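Local coordinates for photosystem II assembly protein Ycf48 (Thermosynechococcus elongatus, PDB 5OJ5) that probably assists early photosystem II assembly and the replacement of photodamaged D1, and binds the C-terminal extension of D1, at residues A[58-66]-A[319-329]. Numbering follows the deposited sequence.
Sequences ILDMSFIDR and LFFSPDQGFIL
Phe63 and Phe321 meet as a T-shaped pair: the CD2 edge of Phe63 points down on the middle of the Phe321 face, with centroids 4.8 Å apart and planes at 66°. The rim of the Phe321 ring, at CZ, lies 3.5 Å from Met61 O, which sits near the ring plane. Phe327 completes the aromatic cluster; its ring is nearly parallel to that of Phe63 but slid so far along that the two barely overlap, Phe63 CE2 and Phe327 CE2 being the nearest pair at 3.8 Å. Met61 reaches across to this cluster with CG anti to its backbone N and then bends at chi3, -62°, which lays both SD and CE over one face of Phe327. SD stands 3.4 Å from Phe327 CD2, a Met-aromatic contact, while CE makes a CH-pi contact with the same face. Farther along, Leu319 CD1 abuts Met61 CB, and Leu329 sends CD1 against the backbone of Leu59 and CD2 against Ile58 CG2. At the other end the contact turns polar. The extended Gln325 side chain sets NE2 over a face of Phe63, 3.6 Å from CE1, and gives a hydrogen bond to Arg66 O of 2.9 Å; NE2 also bonds to Gly84 O, and a water bridges Gln325 OE1 to Asp65 O, so both ends of the amide are held. The two terminal nitrogens of Arg66 face the Asp324 carboxylate, NH2 2.7 Å from OD2 and NH1 bonding to OD1, with guanidinium and carboxylate planes 23° apart. Ser322 OG accepts from Asp324 N, an ST turn within the type I turn 322-325. Strands 58-63 and 325-329 meet mainly through side chains, as neighbouring beta-propeller blades do: the last blade, completed by N-terminal strand 47-51 in a velcro closure, packs against the blade beginning with 58-63.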
ATOM      1  N   ILE A  58      -3.375  -4.524 -10.282  1.00 14.17           N
ATOM      2  CA  ILE A  58      -2.233  -4.818  -9.431  1.00 11.81           C
ATOM      3  C   ILE A  58      -2.461  -4.241  -8.038  1.00 11.06           C
ATOM      4  O   ILE A  58      -2.890  -3.094  -7.900  1.00 12.78           O
ATOM      5  CB  ILE A  58      -0.941  -4.298 -10.083  1.00 12.95           C
ATOM      6  CG1 ILE A  58      -0.756  -4.898 -11.492  1.00 15.98           C
ATOM      7  CG2 ILE A  58       0.258  -4.588  -9.193  1.00 12.23           C
ATOM      8  CD1 ILE A  58      -0.991  -6.399 -11.577  1.00 15.46           C
ATOM      9  N   LEU A  59      -2.136  -5.026  -7.013  1.00 10.00           N
ATOM     10  CA  LEU A  59      -2.411  -4.657  -5.634  1.00  9.78           C
ATOM     11  C   LEU A  59      -1.189  -4.386  -4.788  1.00  8.87           C
ATOM     12  O   LEU A  59      -1.294  -3.659  -3.795  1.00  9.86           O
ATOM     13  CB  LEU A  59      -3.291  -5.710  -4.981  1.00 10.21           C
ATOM     14  CG  LEU A  59      -4.658  -5.887  -5.660  1.00 11.92           C
ATOM     15  CD1 LEU A  59      -5.397  -7.047  -4.993  1.00 12.86           C
ATOM     16  CD2 LEU A  59      -5.468  -4.592  -5.547  1.00 14.62           C
ATOM     17  N   ASP A  60      -0.040  -4.984  -5.091  1.00  8.46           N
ATOM     18  CA  ASP A  60       1.130  -4.782  -4.240  1.00  8.65           C
ATOM     19  C   ASP A  60       2.391  -5.117  -5.016  1.00  8.47           C
ATOM     20  O   ASP A  60       2.356  -5.785  -6.061  1.00  8.58           O
ATOM     21  CB  ASP A  60       1.015  -5.591  -2.946  1.00  9.26           C
ATOM     22  CG  ASP A  60       1.882  -5.039  -1.820  1.00  9.17           C
ATOM     23  OD1 ASP A  60       2.339  -3.855  -1.888  1.00 10.06           O
ATOM     24  OD2 ASP A  60       2.079  -5.806  -0.857  1.00 10.65           O
ATOM     25  N   MET A  61       3.533  -4.688  -4.467  1.00  8.59           N
ATOM     26  CA  MET A  61       4.838  -4.850  -5.089  0.58  8.45           C
ATOM     27  C   MET A  61       5.891  -4.875  -3.995  1.00  8.51           C
ATOM     28  O   MET A  61       5.788  -4.127  -3.038  1.00  9.53           O
ATOM     29  CB  MET A  61       5.055  -3.714  -6.098  0.58 10.15           C
ATOM     30  CG  MET A  61       6.378  -3.738  -6.847  0.58 11.16           C
ATOM     31  SD  MET A  61       6.698  -2.282  -7.863  0.58 11.04           S
ATOM     32  CE  MET A  61       5.357  -2.351  -9.027  0.58  8.12           C
ATOM     33  N   SER A  62       6.933  -5.686  -4.186  1.00  8.45           N
ATOM     34  CA  SER A  62       8.056  -5.728  -3.246  1.00  8.62           C
ATOM     35  C   SER A  62       9.320  -6.136  -3.974  1.00  9.43           C
ATOM     36  O   SER A  62       9.267  -6.955  -4.908  1.00 10.21           O
ATOM     37  CB  SER A  62       7.737  -6.688  -2.091  1.00  9.39           C
ATOM     38  OG  SER A  62       8.740  -6.651  -1.087  1.00 10.46           O
ATOM     39  N   PHE A  63      10.450  -5.575  -3.556  1.00 10.28           N
ATOM     40  CA  PHE A  63      11.728  -5.837  -4.175  1.00 11.24           C
ATOM     41  C   PHE A  63      12.649  -6.660  -3.270  1.00 11.79           C
ATOM     42  O   PHE A  63      12.739  -6.442  -2.054  1.00 12.94           O
ATOM     43  CB  PHE A  63      12.417  -4.532  -4.587  1.00 12.74           C
ATOM     44  CG  PHE A  63      11.938  -4.024  -5.921  1.00 11.43           C
ATOM     45  CD1 PHE A  63      12.650  -4.280  -7.091  1.00 11.78           C
ATOM     46  CD2 PHE A  63      10.757  -3.344  -6.028  1.00 12.77           C
ATOM     47  CE1 PHE A  63      12.180  -3.866  -8.324  1.00 12.55           C
ATOM     48  CE2 PHE A  63      10.281  -2.930  -7.294  1.00 13.63           C
ATOM     49  CZ  PHE A  63      10.995  -3.207  -8.425  1.00 13.47           C
ATOM     50  N   ILE A  64      13.374  -7.581  -3.893  1.00 11.35           N
ATOM     51  CA  ILE A  64      14.485  -8.279  -3.254  1.00 12.12           C
ATOM     52  C   ILE A  64      15.676  -7.352  -3.100  1.00 13.19           C
ATOM     53  O   ILE A  64      16.324  -7.304  -2.055  1.00 15.54           O
ATOM     54  CB  ILE A  64      14.860  -9.489  -4.124  1.00 12.48           C
ATOM     55  CG1 ILE A  64      13.723 -10.508  -4.083  1.00 14.12           C
ATOM     56  CG2 ILE A  64      16.190 -10.104  -3.659  1.00 14.75           C
ATOM     57  CD1 ILE A  64      13.468 -11.346  -5.242  1.00 17.43           C
ATOM     58  N   ASP A  65      15.998  -6.642  -4.168  1.00 12.93           N
ATOM     59  CA  ASP A  65      17.126  -5.727  -4.212  1.00 14.15           C
ATOM     60  C   ASP A  65      16.736  -4.622  -5.190  1.00 14.41           C
ATOM     61  O   ASP A  65      15.566  -4.479  -5.553  1.00 16.47           O
ATOM     62  CB  ASP A  65      18.422  -6.470  -4.529  1.00 14.92           C
ATOM     63  CG  ASP A  65      18.390  -7.167  -5.871  1.00 15.53           C
ATOM     64  OD1 ASP A  65      17.737  -6.702  -6.800  1.00 16.03           O
ATOM     65  OD2 ASP A  65      19.101  -8.160  -6.045  1.00 20.33           O
ATOM     66  N   ARG A  66      17.691  -3.795  -5.594  1.00 15.99           N
ATOM     67  CA  ARG A  66      17.333  -2.663  -6.430  1.00 17.84           C
ATOM     68  C   ARG A  66      16.745  -3.102  -7.783  1.00 15.76           C
ATOM     69  O   ARG A  66      15.957  -2.373  -8.388  1.00 18.51           O
ATOM     70  CB  ARG A  66      18.604  -1.833  -6.671  1.00 23.36           C
ATOM     71  CG  ARG A  66      18.520  -0.808  -7.788  1.00 30.77           C
ATOM     72  CD  ARG A  66      19.535   0.292  -7.593  1.00 36.57           C
ATOM     73  NE  ARG A  66      19.235   1.509  -8.352  1.00 39.32           N
ATOM     74  CZ  ARG A  66      18.540   2.556  -7.893  1.00 40.45           C
ATOM     75  NH1 ARG A  66      18.005   2.561  -6.670  1.00 41.28           N
ATOM     76  NH2 ARG A  66      18.374   3.611  -8.680  1.00 41.02           N
ATOM     77  N   LEU A 319       4.166   3.463  -3.973  1.00 10.00           N
ATOM     78  CA  LEU A 319       5.182   2.656  -3.294  1.00 11.95           C
ATOM     79  C   LEU A 319       6.547   3.226  -3.635  1.00 12.57           C
ATOM     80  O   LEU A 319       6.990   3.100  -4.774  1.00 16.25           O
ATOM     81  CB  LEU A 319       5.090   1.200  -3.747  1.00 13.34           C
ATOM     82  CG  LEU A 319       3.807   0.484  -3.335  1.00 15.24           C
ATOM     83  CD1 LEU A 319       3.760  -0.917  -3.890  1.00 19.30           C
ATOM     84  CD2 LEU A 319       3.685   0.358  -1.785  1.00 20.40           C
ATOM     85  N   PHE A 320       7.231   3.797  -2.663  1.00 11.89           N
ATOM     86  CA  PHE A 320       8.623   4.211  -2.837  1.00 12.61           C
ATOM     87  C   PHE A 320       9.507   3.173  -2.182  1.00 14.56           C
ATOM     88  O   PHE A 320       9.302   2.822  -1.020  1.00 20.64           O
ATOM     89  CB  PHE A 320       8.903   5.580  -2.225  1.00 14.29           C
ATOM     90  CG  PHE A 320       8.396   6.710  -3.092  1.00 13.43           C
ATOM     91  CD1 PHE A 320       9.021   6.994  -4.279  1.00 14.23           C
ATOM     92  CD2 PHE A 320       7.295   7.480  -2.688  1.00 14.72           C
ATOM     93  CE1 PHE A 320       8.547   8.040  -5.083  1.00 15.64           C
ATOM     94  CE2 PHE A 320       6.835   8.497  -3.484  1.00 16.66           C
ATOM     95  CZ  PHE A 320       7.457   8.768  -4.671  1.00 16.39           C
ATOM     96  N   PHE A 321      10.466   2.683  -2.919  1.00 12.19           N
ATOM     97  CA  PHE A 321      11.469   1.761  -2.403  1.00 13.48           C
ATOM     98  C   PHE A 321      12.756   2.455  -1.983  1.00 14.49           C
ATOM     99  O   PHE A 321      13.461   1.957  -1.103  1.00 17.10           O
ATOM    100  CB  PHE A 321      11.730   0.657  -3.439  1.00 13.82           C
ATOM    101  CG  PHE A 321      10.517  -0.167  -3.660  1.00 12.43           C
ATOM    102  CD1 PHE A 321      10.201  -1.177  -2.746  1.00 13.73           C
ATOM    103  CD2 PHE A 321       9.631   0.092  -4.688  1.00 13.00           C
ATOM    104  CE1 PHE A 321       9.039  -1.899  -2.859  1.00 14.43           C
ATOM    105  CE2 PHE A 321       8.427  -0.646  -4.799  1.00 13.62           C
ATOM    106  CZ  PHE A 321       8.154  -1.644  -3.881  1.00 14.19           C
ATOM    107  N   SER A 322      13.002   3.604  -2.547  1.00 15.16           N
ATOM    108  CA  SER A 322      14.103   4.472  -2.152  1.00 15.54           C
ATOM    109  C   SER A 322      13.803   5.822  -2.775  1.00 16.44           C
ATOM    110  O   SER A 322      12.847   5.944  -3.539  1.00 16.05           O
ATOM    111  CB  SER A 322      15.400   3.930  -2.729  1.00 16.16           C
ATOM    112  OG  SER A 322      15.495   4.200  -4.113  1.00 16.16           O
ATOM    113  N   PRO A 323      14.610   6.856  -2.525  1.00 17.97           N
ATOM    114  CA  PRO A 323      14.340   8.145  -3.172  1.00 18.82           C
ATOM    115  C   PRO A 323      14.441   8.140  -4.675  1.00 17.83           C
ATOM    116  O   PRO A 323      13.986   9.104  -5.288  1.00 20.85           O
ATOM    117  CB  PRO A 323      15.345   9.093  -2.522  1.00 21.43           C
ATOM    118  CG  PRO A 323      15.506   8.532  -1.143  1.00 23.38           C
ATOM    119  CD  PRO A 323      15.530   7.023  -1.386  1.00 19.79           C
ATOM    120  N   ASP A 324      15.019   7.142  -5.327  0.55 17.17           N
ATOM    121  CA  ASP A 324      14.967   7.170  -6.787  0.55 17.26           C
ATOM    122  C   ASP A 324      14.317   5.919  -7.373  0.55 16.26           C
ATOM    123  O   ASP A 324      14.556   5.586  -8.541  0.55 17.82           O
ATOM    124  CB  ASP A 324      16.323   7.452  -7.434  0.55 19.43           C
ATOM    125  CG  ASP A 324      17.217   6.260  -7.387  0.55 20.80           C
ATOM    126  OD1 ASP A 324      16.983   5.393  -6.528  0.55 21.81           O
ATOM    127  OD2 ASP A 324      18.177   6.206  -8.169  0.55 24.25           O
ATOM    128  N   GLN A 325      13.482   5.222  -6.603  1.00 13.85           N
ATOM    129  CA  GLN A 325      12.767   4.080  -7.163  1.00 12.39           C
ATOM    130  C   GLN A 325      11.386   4.043  -6.547  1.00 12.04           C
ATOM    131  O   GLN A 325      11.250   3.956  -5.313  1.00 12.58           O
ATOM    132  CB  GLN A 325      13.490   2.780  -6.874  1.00 13.10           C
ATOM    133  CG  GLN A 325      12.847   1.587  -7.545  1.00 14.57           C
ATOM    134  CD  GLN A 325      13.602   0.305  -7.293  1.00 15.55           C
ATOM    135  OE1 GLN A 325      14.153   0.121  -6.225  1.00 17.36           O
ATOM    136  NE2 GLN A 325      13.615  -0.584  -8.270  1.00 17.17           N
ATOM    137  N   GLY A 326      10.365   4.110  -7.388  1.00 11.36           N
ATOM    138  CA  GLY A 326       8.999   4.143  -6.898  1.00 12.22           C
ATOM    139  C   GLY A 326       8.012   3.875  -7.995  1.00 10.75           C
ATOM    140  O   GLY A 326       8.319   4.019  -9.182  1.00 10.70           O
ATOM    141  N   PHE A 327       6.815   3.481  -7.578  1.00 11.52           N
ATOM    142  CA  PHE A 327       5.774   3.051  -8.481  1.00 10.18           C
ATOM    143  C   PHE A 327       4.432   3.511  -7.963  1.00 11.02           C
ATOM    144  O   PHE A 327       4.195   3.597  -6.754  1.00 13.67           O
ATOM    145  CB  PHE A 327       5.760   1.522  -8.627  1.00 11.83           C
ATOM    146  CG  PHE A 327       6.987   1.015  -9.245  1.00 12.55           C
ATOM    147  CD1 PHE A 327       7.095   0.847 -10.597  1.00 13.94           C
ATOM    148  CD2 PHE A 327       8.090   0.743  -8.418  1.00 16.31           C
ATOM    149  CE1 PHE A 327       8.323   0.409 -11.119  1.00 18.68           C
ATOM    150  CE2 PHE A 327       9.272   0.321  -8.923  1.00 20.27           C
ATOM    151  CZ  PHE A 327       9.380   0.160 -10.235  1.00 19.42           C
ATOM    152  N   ILE A 328       3.541   3.780  -8.891  1.00 10.00           N
ATOM    153  CA  ILE A 328       2.146   4.055  -8.562  1.00 10.77           C
ATOM    154  C   ILE A 328       1.295   3.031  -9.297  1.00 10.72           C
ATOM    155  O   ILE A 328       1.473   2.805 -10.500  1.00 11.86           O
ATOM    156  CB  ILE A 328       1.749   5.479  -8.952  1.00 11.37           C
ATOM    157  CG1 ILE A 328       2.571   6.437  -8.075  1.00 12.78           C
ATOM    158  CG2 ILE A 328       0.269   5.692  -8.758  1.00 13.83           C
ATOM    159  CD1 ILE A 328       2.376   7.899  -8.368  1.00 14.77           C
ATOM    160  N   LEU A 329       0.413   2.384  -8.555  1.00 11.43           N
ATOM    161  CA  LEU A 329      -0.500   1.377  -9.096  1.00 13.03           C
ATOM    162  C   LEU A 329      -1.781   2.037  -9.613  1.00 13.89           C
ATOM    163  O   LEU A 329      -2.469   2.745  -8.864  1.00 14.86           O
ATOM    164  CB  LEU A 329      -0.816   0.306  -8.047  1.00 14.05           C
ATOM    165  CG  LEU A 329       0.361  -0.319  -7.312  1.00 16.38           C
ATOM    166  CD1 LEU A 329      -0.110  -1.409  -6.391  1.00 17.85           C
ATOM    167  CD2 LEU A 329       1.435  -0.889  -8.190  1.00 17.93           C
TER
HETATM  168  O   HOH W   1      14.448  -1.938  -4.408  1.00 20.07           O